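Local coordinates for chitin binding protein (Streptomyces lividans, PDB 5FTZ) that is a copper-dependent lytic polysaccharide monooxygenase of family AA10 that probably binds chitin and cleaves its chains oxidatively, at residues H1-V13 with S80-A92. Sequence-based numbering, arbitrary orientation.
Sequences HGYTDLPVSRQKV and SYTFRWQFTARHA. With CU (copper (II) ion), chain B.
D5 and R84 meet side-on in a two-bond salt bridge where strand 2-6 runs antiparallel to strand 80-87: R84 NE donates to D5 OD1 at 2.9 Å on its syn side, and R84 NH2 donates to D5 OD2 from above the carboxylate plane. From the opposite face of that plane Q86 NE2 donates to the same OD2 at 2.9 Å; the Q86 amide stands at 90° to the carboxylate, while Q86 OE1 is hydrogen-bonded to T134 OG1. The bend at chi3 of R84 (74°) lays one face of the guanidinium against L6, with L6 CD1 3.4 Å from R84 CZ. With an alanine at this position, the D5 carboxylate would probably keep the neutral Q86 amide but lose its countercharge, and L6 CD1 the flat group it lies on. R84 O takes the N-H of D5 and, weakly, that of L6, the mark of a classic beta bulge. This polar side is partly exposed; the other face is buried and tight: T4 CG2 sits over the five-membered ring of W85, 3.5 Å from its centroid, and W85 NE1 is hydrogen-bonded to Y98 OH. T88 is exposed where strand 80-87 ends. There H1 N, H1 ND1 and H91 NE2 bind copper, the histidine brace of lytic polysaccharide monooxygenases; bonds from T88 N and A89 N to H1 O hold the N-terminus near H91, consistent with a backbone that sets up the three-nitrogen site.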
loop_
_atom_site.group_PDB
_atom_site.type_symbol
_atom_site.label_atom_id
_atom_site.label_comp_id
_atom_site.label_asym_id
_atom_site.label_seq_id
_atom_site.Cartn_x
_atom_site.Cartn_y
_atom_site.Cartn_z
ATOM N N HIS A 1 5.294 -14.987 -4.211
ATOM C CA HIS A 1 5.777 -16.240 -4.883
ATOM C C HIS A 1 4.627 -17.170 -5.130
ATOM O O HIS A 1 3.822 -17.473 -4.248
ATOM C CB HIS A 1 6.915 -16.906 -4.108
ATOM C CG HIS A 1 8.204 -16.139 -4.184
ATOM N ND1 HIS A 1 8.343 -14.860 -3.712
ATOM C CD2 HIS A 1 9.399 -16.446 -4.726
ATOM C CE1 HIS A 1 9.553 -14.397 -3.957
ATOM N NE2 HIS A 1 10.217 -15.355 -4.565
ATOM N N GLY A 2 4.505 -17.589 -6.384
ATOM C CA GLY A 2 3.428 -18.462 -6.786
ATOM C C GLY A 2 3.434 -18.718 -8.266
ATOM O O GLY A 2 4.213 -18.121 -9.006
ATOM N N TYR A 3 2.466 -19.528 -8.714
ATOM C CA TYR A 3 2.359 -19.894 -10.128
ATOM C C TYR A 3 0.912 -20.305 -10.376
ATOM O O TYR A 3 0.177 -20.651 -9.451
ATOM C CB TYR A 3 3.308 -21.078 -10.458
ATOM C CG TYR A 3 3.179 -22.246 -9.546
ATOM C CD1 TYR A 3 2.207 -23.214 -9.741
ATOM C CD2 TYR A 3 3.979 -22.358 -8.433
ATOM C CE1 TYR A 3 1.995 -24.232 -8.829
ATOM C CE2 TYR A 3 3.848 -23.422 -7.527
ATOM C CZ TYR A 3 2.842 -24.357 -7.734
ATOM O OH TYR A 3 2.644 -25.448 -6.911
ATOM N N THR A 4 0.559 -20.437 -11.625
ATOM C CA THR A 4 -0.757 -20.966 -11.967
ATOM C C THR A 4 -0.683 -22.483 -12.109
ATOM O O THR A 4 0.226 -23.035 -12.751
ATOM C CB THR A 4 -1.282 -20.380 -13.276
ATOM O OG1 THR A 4 -0.208 -20.362 -14.181
ATOM C CG2 THR A 4 -1.810 -18.950 -13.107
ATOM N N ASP A 5 -1.681 -23.134 -11.546
ATOM C CA ASP A 5 -1.852 -24.571 -11.806
ATOM C C ASP A 5 -3.104 -24.888 -12.617
ATOM O O ASP A 5 -3.212 -25.993 -13.074
ATOM C CB ASP A 5 -1.704 -25.452 -10.545
ATOM C CG ASP A 5 -2.810 -25.357 -9.656
ATOM O OD1 ASP A 5 -3.613 -24.447 -9.736
ATOM O OD2 ASP A 5 -2.970 -26.261 -8.783
ATOM N N LEU A 6 -3.927 -23.885 -12.910
ATOM C CA LEU A 6 -5.020 -24.029 -13.886
ATOM C C LEU A 6 -5.101 -22.761 -14.707
ATOM O O LEU A 6 -5.363 -21.690 -14.136
ATOM C CB LEU A 6 -6.410 -24.283 -13.252
ATOM C CG LEU A 6 -6.564 -25.578 -12.530
ATOM C CD1 LEU A 6 -7.831 -25.575 -11.716
ATOM C CD2 LEU A 6 -6.523 -26.761 -13.508
ATOM N N PRO A 7 -4.869 -22.813 -16.037
ATOM C CA PRO A 7 -4.305 -23.941 -16.768
ATOM C C PRO A 7 -2.835 -24.095 -16.327
ATOM O O PRO A 7 -2.170 -23.078 -16.081
ATOM C CB PRO A 7 -4.391 -23.456 -18.231
ATOM C CG PRO A 7 -4.339 -21.967 -18.177
ATOM C CD PRO A 7 -4.898 -21.573 -16.834
ATOM N N VAL A 8 -2.376 -25.319 -16.202
ATOM C CA VAL A 8 -1.056 -25.552 -15.624
ATOM C C VAL A 8 0.032 -24.844 -16.412
ATOM O O VAL A 8 0.111 -24.956 -17.643
ATOM C CB VAL A 8 -0.793 -27.045 -15.399
ATOM C CG1 VAL A 8 -0.706 -27.793 -16.685
ATOM C CG2 VAL A 8 0.440 -27.212 -14.556
ATOM N N SER A 9 0.905 -24.138 -15.710
ATOM C CA SER A 9 1.971 -23.350 -16.315
ATOM C C SER A 9 3.214 -24.162 -16.549
ATOM O O SER A 9 3.417 -25.230 -15.991
ATOM C CB SER A 9 2.289 -22.157 -15.438
ATOM O OG SER A 9 2.637 -22.576 -14.107
ATOM N N ARG A 10 4.087 -23.658 -17.423
ATOM C CA ARG A 10 5.328 -24.313 -17.742
ATOM C C ARG A 10 6.163 -24.579 -16.517
ATOM O O ARG A 10 6.777 -25.658 -16.437
ATOM C CB ARG A 10 6.091 -23.562 -18.843
ATOM C CG ARG A 10 5.446 -23.599 -20.212
ATOM C CD ARG A 10 6.259 -22.806 -21.211
ATOM N NE ARG A 10 5.611 -22.829 -22.534
ATOM C CZ ARG A 10 5.991 -22.080 -23.565
ATOM N NH1 ARG A 10 7.018 -21.264 -23.458
ATOM N NH2 ARG A 10 5.280 -22.143 -24.700
ATOM N N GLN A 11 6.268 -23.621 -15.609
ATOM C CA GLN A 11 7.079 -23.887 -14.436
ATOM C C GLN A 11 6.529 -25.049 -13.629
ATOM O O GLN A 11 7.318 -25.814 -13.034
ATOM C CB GLN A 11 7.247 -22.621 -13.584
ATOM C CG GLN A 11 5.995 -21.842 -13.187
ATOM C CD GLN A 11 5.728 -20.696 -14.095
ATOM O OE1 GLN A 11 5.539 -20.884 -15.288
ATOM N NE2 GLN A 11 5.690 -19.508 -13.558
ATOM N N LYS A 12 5.216 -25.192 -13.583
ATOM C CA LYS A 12 4.639 -26.285 -12.812
ATOM C C LYS A 12 4.761 -27.612 -13.530
ATOM O O LYS A 12 5.006 -28.637 -12.853
ATOM C CB LYS A 12 3.192 -25.958 -12.471
ATOM C CG LYS A 12 2.480 -26.976 -11.573
ATOM C CD LYS A 12 3.221 -27.239 -10.271
ATOM C CE LYS A 12 2.319 -28.022 -9.327
ATOM N NZ LYS A 12 3.013 -28.149 -8.030
ATOM N N VAL A 13 4.637 -27.674 -14.854
ATOM C CA VAL A 13 4.872 -28.924 -15.534
ATOM C C VAL A 13 6.318 -29.350 -15.419
ATOM O O VAL A 13 6.595 -30.561 -15.366
ATOM C CB VAL A 13 4.402 -29.001 -16.998
ATOM C CG1 VAL A 13 2.898 -28.735 -17.083
ATOM C CG2 VAL A 13 5.131 -28.153 -17.932
ATOM N N SER A 80 -16.673 -20.259 -19.681
ATOM C CA SER A 80 -16.115 -19.892 -18.383
ATOM C C SER A 80 -15.130 -20.967 -17.910
ATOM O O SER A 80 -15.244 -22.136 -18.205
ATOM C CB SER A 80 -17.216 -19.700 -17.349
ATOM O OG SER A 80 -16.693 -18.936 -16.301
ATOM N N TYR A 81 -14.120 -20.523 -17.174
ATOM C CA TYR A 81 -13.034 -21.401 -16.735
ATOM C C TYR A 81 -12.530 -20.930 -15.389
ATOM O O TYR A 81 -12.497 -19.728 -15.122
ATOM C CB TYR A 81 -11.927 -21.375 -17.787
ATOM C CG TYR A 81 -10.746 -22.318 -17.543
ATOM C CD1 TYR A 81 -10.802 -23.629 -17.948
ATOM C CD2 TYR A 81 -9.601 -21.876 -16.940
ATOM C CE1 TYR A 81 -9.742 -24.526 -17.741
ATOM C CE2 TYR A 81 -8.507 -22.721 -16.676
ATOM C CZ TYR A 81 -8.577 -24.027 -17.105
ATOM O OH TYR A 81 -7.512 -24.917 -16.845
ATOM N N THR A 82 -12.168 -21.858 -14.517
ATOM C CA THR A 82 -11.516 -21.500 -13.238
ATOM C C THR A 82 -10.027 -21.392 -13.413
ATOM O O THR A 82 -9.355 -22.388 -13.678
ATOM C CB THR A 82 -11.852 -22.522 -12.173
ATOM O OG1 THR A 82 -13.244 -22.399 -11.864
ATOM C CG2 THR A 82 -11.060 -22.294 -10.908
ATOM N N PHE A 83 -9.506 -20.175 -13.254
ATOM C CA PHE A 83 -8.072 -19.934 -13.253
ATOM C C PHE A 83 -7.615 -20.065 -11.820
ATOM O O PHE A 83 -8.317 -19.588 -10.909
ATOM C CB PHE A 83 -7.769 -18.530 -13.834
ATOM C CG PHE A 83 -8.084 -18.430 -15.269
ATOM C CD1 PHE A 83 -9.377 -18.067 -15.693
ATOM C CD2 PHE A 83 -7.137 -18.718 -16.219
ATOM C CE1 PHE A 83 -9.683 -18.017 -17.031
ATOM C CE2 PHE A 83 -7.452 -18.649 -17.565
ATOM C CZ PHE A 83 -8.727 -18.308 -17.961
ATOM N N ARG A 84 -6.494 -20.747 -11.569
ATOM C CA ARG A 84 -6.087 -20.994 -10.214
ATOM C C ARG A 84 -4.580 -20.792 -10.041
ATOM O O ARG A 84 -3.779 -21.292 -10.850
ATOM C CB ARG A 84 -6.467 -22.413 -9.823
ATOM C CG ARG A 84 -6.228 -22.758 -8.371
ATOM C CD ARG A 84 -6.822 -24.108 -7.952
ATOM N NE ARG A 84 -6.059 -25.195 -8.472
ATOM C CZ ARG A 84 -6.519 -26.430 -8.691
ATOM N NH1 ARG A 84 -7.794 -26.739 -8.455
ATOM N NH2 ARG A 84 -5.707 -27.352 -9.169
ATOM N N TRP A 85 -4.250 -20.076 -8.978
ATOM C CA TRP A 85 -2.894 -19.837 -8.512
ATOM C C TRP A 85 -2.663 -20.612 -7.254
ATOM O O TRP A 85 -3.555 -20.677 -6.352
ATOM C CB TRP A 85 -2.656 -18.358 -8.182
ATOM C CG TRP A 85 -2.527 -17.447 -9.402
ATOM C CD1 TRP A 85 -3.578 -16.988 -10.185
ATOM C CD2 TRP A 85 -1.354 -16.966 -10.013
ATOM N NE1 TRP A 85 -3.115 -16.262 -11.222
ATOM C CE2 TRP A 85 -1.750 -16.155 -11.117
ATOM C CE3 TRP A 85 -0.009 -17.076 -9.709
ATOM C CZ2 TRP A 85 -0.790 -15.545 -11.956
ATOM C CZ3 TRP A 85 0.928 -16.454 -10.524
ATOM C CH2 TRP A 85 0.521 -15.670 -11.623
ATOM N N GLN A 86 -1.430 -21.046 -7.073
ATOM C CA GLN A 86 -0.950 -21.601 -5.797
ATOM C C GLN A 86 0.158 -20.692 -5.341
ATOM O O GLN A 86 1.055 -20.326 -6.125
ATOM C CB GLN A 86 -0.385 -23.013 -5.989
ATOM C CG GLN A 86 -1.380 -24.012 -6.517
ATOM C CD GLN A 86 -2.508 -24.414 -5.607
ATOM O OE1 GLN A 86 -2.526 -24.072 -4.425
ATOM N NE2 GLN A 86 -3.451 -25.157 -6.158
ATOM N N PHE A 87 0.112 -20.202 -4.088
ATOM C CA PHE A 87 1.116 -19.297 -3.605
ATOM C C PHE A 87 1.958 -19.933 -2.465
ATOM O O PHE A 87 1.423 -20.650 -1.630
ATOM C CB PHE A 87 0.449 -18.049 -3.033
ATOM C CG PHE A 87 -0.411 -17.318 -4.020
ATOM C CD1 PHE A 87 0.120 -16.616 -5.066
ATOM C CD2 PHE A 87 -1.802 -17.393 -3.938
ATOM C CE1 PHE A 87 -0.705 -15.952 -5.959
ATOM C CE2 PHE A 87 -2.605 -16.739 -4.832
ATOM C CZ PHE A 87 -2.068 -16.019 -5.856
ATOM N N THR A 88 3.233 -19.646 -2.461
ATOM C CA THR A 88 4.098 -19.969 -1.336
ATOM C C THR A 88 4.333 -18.741 -0.464
ATOM O O THR A 88 4.784 -18.912 0.676
ATOM C CB THR A 88 5.445 -20.513 -1.804
ATOM O OG1 THR A 88 6.063 -19.546 -2.640
ATOM C CG2 THR A 88 5.261 -21.757 -2.659
ATOM N N ALA A 89 4.092 -17.528 -0.992
ATOM C CA ALA A 89 4.108 -16.289 -0.202
ATOM C C ALA A 89 2.966 -15.393 -0.725
ATOM O O ALA A 89 2.976 -14.968 -1.910
ATOM C CB ALA A 89 5.438 -15.612 -0.272
ATOM N N ARG A 90 1.996 -15.078 0.136
ATOM C CA ARG A 90 0.728 -14.403 -0.262
ATOM C C ARG A 90 0.772 -12.855 -0.181
ATOM O O ARG A 90 0.139 -12.219 0.669
ATOM C CB ARG A 90 -0.380 -14.901 0.634
ATOM C CG ARG A 90 -0.723 -16.366 0.393
ATOM C CD ARG A 90 -1.296 -16.994 1.636
ATOM N NE ARG A 90 -2.508 -16.340 2.053
ATOM C CZ ARG A 90 -3.166 -16.634 3.163
ATOM N NH1 ARG A 90 -2.764 -17.642 3.957
ATOM N NH2 ARG A 90 -4.248 -15.931 3.457
ATOM N N HIS A 91 1.486 -12.270 -1.088
ATOM C CA HIS A 91 1.768 -10.839 -0.986
ATOM C C HIS A 91 0.522 -10.029 -1.266
ATOM O O HIS A 91 -0.367 -10.469 -2.032
ATOM C CB HIS A 91 2.739 -10.436 -2.077
ATOM C CG HIS A 91 4.051 -11.140 -2.045
ATOM N ND1 HIS A 91 4.883 -11.105 -0.949
ATOM C CD2 HIS A 91 4.668 -11.920 -2.972
ATOM C CE1 HIS A 91 5.964 -11.807 -1.197
ATOM N NE2 HIS A 91 5.848 -12.327 -2.408
ATOM N N ALA A 92 0.420 -8.862 -0.667
ATOM C CA ALA A 92 -0.550 -7.844 -1.058
ATOM C C ALA A 92 -0.459 -7.686 -2.580
ATOM O O ALA A 92 0.621 -7.586 -3.150
ATOM C CB ALA A 92 -0.268 -6.521 -0.373
HETATM CU CU CU B . 6.861 -13.697 -3.266
#